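Local coordinates for 5-formaminoimidazole-4-carboxamide-1-(beta)-D-ribofuranosyl 5'-monophosphate synthetase (Methanocaldococcus jannaschii, PDB 2R7K) that catalyses the ATP- and formate-dependent formylation of AICAR to FAICAR in de novo purine biosynthesis, without folates, at the interface of chains A and B. Coordinates in Å, arbitrary orientation; residue numbers count along the deposited sequence, not the author numbering. Chains: chain A/B, 5-formaminoimidazole-4-carboxamide-1-(beta)-D-ribofuranosyl 5'-monophosphate synthetase.

The interface of chains A and B. Residues chain A 168, 233, 236-237, 244, 251; chain B 238-240.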
ATOM      1  N   ILE A 168      -7.010 -18.346 -45.499  1.00 36.50           N
ATOM      2  CA  ILE A 168      -8.459 -18.210 -45.472  1.00 37.06           C
ATOM      3  C   ILE A 168      -9.029 -18.568 -46.846  1.00 39.90           C
ATOM      4  O   ILE A 168      -8.448 -18.214 -47.875  1.00 34.81           O
ATOM      5  CB  ILE A 168      -8.858 -16.757 -45.130  1.00 37.31           C
ATOM      6  CG1 ILE A 168      -8.309 -16.370 -43.748  1.00 41.18           C
ATOM      7  CG2 ILE A 168     -10.371 -16.573 -45.206  1.00 31.69           C
ATOM      8  CD1 ILE A 168      -8.502 -14.905 -43.390  1.00 39.47           C
ATOM      9  N   ILE A 233      -0.505 -10.671 -39.562  1.00 23.58           N
ATOM     10  CA  ILE A 233      -1.907 -10.349 -39.794  1.00 24.79           C
ATOM     11  C   ILE A 233      -2.323  -8.972 -39.258  1.00 35.32           C
ATOM     12  O   ILE A 233      -2.993  -8.207 -39.958  1.00 31.55           O
ATOM     13  CB  ILE A 233      -2.837 -11.468 -39.266  1.00 32.56           C
ATOM     14  CG1 ILE A 233      -4.300 -11.164 -39.618  1.00 33.24           C
ATOM     15  CG2 ILE A 233      -2.640 -11.683 -37.769  1.00 32.82           C
ATOM     16  CD1 ILE A 233      -4.555 -11.050 -41.124  1.00 32.22           C
ATOM     17  N   LEU A 236      -0.848  -6.578 -41.488  1.00 28.87           N
ATOM     18  CA  LEU A 236      -1.467  -6.671 -42.813  1.00 32.45           C
ATOM     19  C   LEU A 236      -2.758  -5.860 -42.903  1.00 29.23           C
ATOM     20  O   LEU A 236      -2.921  -5.040 -43.804  1.00 31.61           O
ATOM     21  CB  LEU A 236      -1.728  -8.141 -43.179  1.00 31.82           C
ATOM     22  CG  LEU A 236      -2.403  -8.486 -44.517  1.00 39.20           C
ATOM     23  CD1 LEU A 236      -1.842  -7.642 -45.640  1.00 49.72           C
ATOM     24  CD2 LEU A 236      -2.233  -9.980 -44.832  1.00 35.32           C
ATOM     25  N   VAL A 237      -3.662  -6.085 -41.955  1.00 30.59           N
ATOM     26  CA  VAL A 237      -4.962  -5.423 -41.944  1.00 24.12           C
ATOM     27  C   VAL A 237      -4.875  -3.955 -41.549  1.00 29.55           C
ATOM     28  O   VAL A 237      -5.883  -3.247 -41.536  1.00 32.48           O
ATOM     29  CB  VAL A 237      -5.955  -6.157 -41.036  1.00 32.95           C
ATOM     30  CG1 VAL A 237      -6.122  -7.597 -41.516  1.00 32.53           C
ATOM     31  CG2 VAL A 237      -5.476  -6.133 -39.583  1.00 32.43           C
ATOM     32  N   GLN A 244      -3.552  -3.074 -50.069  1.00 32.58           N
ATOM     33  CA  GLN A 244      -3.487  -4.519 -49.863  1.00 35.27           C
ATOM     34  C   GLN A 244      -3.710  -5.263 -51.180  1.00 37.85           C
ATOM     35  O   GLN A 244      -3.089  -6.294 -51.432  1.00 38.09           O
ATOM     36  CB  GLN A 244      -4.538  -4.980 -48.863  1.00 35.23           C
ATOM     37  CG  GLN A 244      -4.178  -4.792 -47.404  1.00 30.26           C
ATOM     38  CD  GLN A 244      -5.221  -5.417 -46.517  1.00 32.06           C
ATOM     39  OE1 GLN A 244      -5.488  -6.618 -46.614  1.00 35.08           O
ATOM     40  NE2 GLN A 244      -5.846  -4.607 -45.666  1.00 32.75           N
ATOM     41  N   PRO A 251      -1.397 -13.771 -45.223  1.00 45.06           N
ATOM     42  CA  PRO A 251      -1.495 -13.572 -43.779  1.00 48.02           C
ATOM     43  C   PRO A 251      -0.817 -14.686 -42.995  1.00 49.23           C
ATOM     44  O   PRO A 251      -0.983 -15.869 -43.309  1.00 45.26           O
ATOM     45  CB  PRO A 251      -3.004 -13.605 -43.518  1.00 41.97           C
ATOM     46  CG  PRO A 251      -3.559 -14.429 -44.629  1.00 49.92           C
ATOM     47  CD  PRO A 251      -2.705 -14.085 -45.825  1.00 45.60           C
TER
ATOM     48  N   ARG B 238     -10.408  -7.416 -39.556  1.00 31.22           N
ATOM     49  CA  ARG B 238      -9.201  -8.182 -39.275  1.00 33.10           C
ATOM     50  C   ARG B 238      -9.007  -9.270 -40.328  1.00 34.16           C
ATOM     51  O   ARG B 238      -8.056 -10.050 -40.262  1.00 34.00           O
ATOM     52  CB  ARG B 238      -9.258  -8.806 -37.877  1.00 34.58           C
ATOM     53  CG  ARG B 238      -7.886  -8.928 -37.223  1.00 38.16           C
ATOM     54  CD  ARG B 238      -7.743 -10.219 -36.471  1.00 45.81           C
ATOM     55  NE  ARG B 238      -6.425 -10.346 -35.856  1.00 41.23           N
ATOM     56  CZ  ARG B 238      -5.865 -11.505 -35.532  1.00 39.11           C
ATOM     57  NH1 ARG B 238      -6.500 -12.641 -35.782  1.00 41.41           N
ATOM     58  NH2 ARG B 238      -4.667 -11.530 -34.962  1.00 46.68           N
ATOM     59  N   ILE B 239      -9.928  -9.319 -41.287  1.00 33.31           N
ATOM     60  CA  ILE B 239      -9.830 -10.220 -42.446  1.00 34.31           C
ATOM     61  C   ILE B 239      -9.136  -9.451 -43.568  1.00 27.29           C
ATOM     62  O   ILE B 239      -9.489  -8.302 -43.832  1.00 35.41           O
ATOM     63  CB  ILE B 239     -11.239 -10.647 -42.914  1.00 35.14           C
ATOM     64  CG1 ILE B 239     -11.948 -11.431 -41.811  1.00 35.37           C
ATOM     65  CG2 ILE B 239     -11.174 -11.487 -44.195  1.00 38.70           C
ATOM     66  CD1 ILE B 239     -13.430 -11.629 -42.062  1.00 37.05           C
ATOM     67  N   PRO B 240      -8.112 -10.049 -44.203  1.00 32.38           N
ATOM     68  CA  PRO B 240      -7.418  -9.332 -45.288  1.00 34.01           C
ATOM     69  C   PRO B 240      -8.394  -8.909 -46.387  1.00 30.71           C
ATOM     70  O   PRO B 240      -9.369  -9.608 -46.638  1.00 29.33           O
ATOM     71  CB  PRO B 240      -6.423 -10.367 -45.814  1.00 31.66           C
ATOM     72  CG  PRO B 240      -6.200 -11.288 -44.655  1.00 33.19           C
ATOM     73  CD  PRO B 240      -7.523 -11.373 -43.954  1.00 28.29           C
TER
HETATM   74  O   HOH W   1      -7.991  -5.842 -44.066  1.00 31.99           O
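B:Arg238, B:Ile239 and B:Pro240 form a loop segment, extended from B:Ile239 into a polyproline-like B:Pro240, laid against the short helix 233-236 of chain A and A:Val237 just after it. The protein is a homohexamer, a dimer of trimers, and this mostly apolar patch is one part of the contact between two of its subunits. The B:Pro240 ring packs among A:Ile168, A:Ile233, A:Leu236 and A:Pro251. The A:Ile168 methyl CD1 touches the ring at B:Pro240 CD, 3.7 Å away. A:Ile233 comes across the ring at about a right angle, its CD1 3.9 Å from B:Pro240 CG. With CG1 anti to the backbone N (chi1 -176°), A:Ile233 sends CD1 to the proline ring and the B:Arg238 carbonyl, while its CG2 lies over the face of the B:Arg238 guanidinium group, 3.5 Å from NH2. Cut back to alanine, A:Ile233 would probably open a gap beside the proline ring and leave the arginine end freer to swing. A:Leu236 and A:Pro251 make looser contacts with the same ring, CD2 of the leucine standing 4.2 Å from B:Pro240 CG. A:Val237 rests CG1 against the B:Arg238 main-chain carbonyl, 3.4 Å from O. At the polar rim, the A:Gln244 side-chain amide NE2 donates a nearly straight hydrogen bond (2.9 Å, 173° at H) to a water whose oxygen lies 2.9 Å from the main-chain O of B:Ile239.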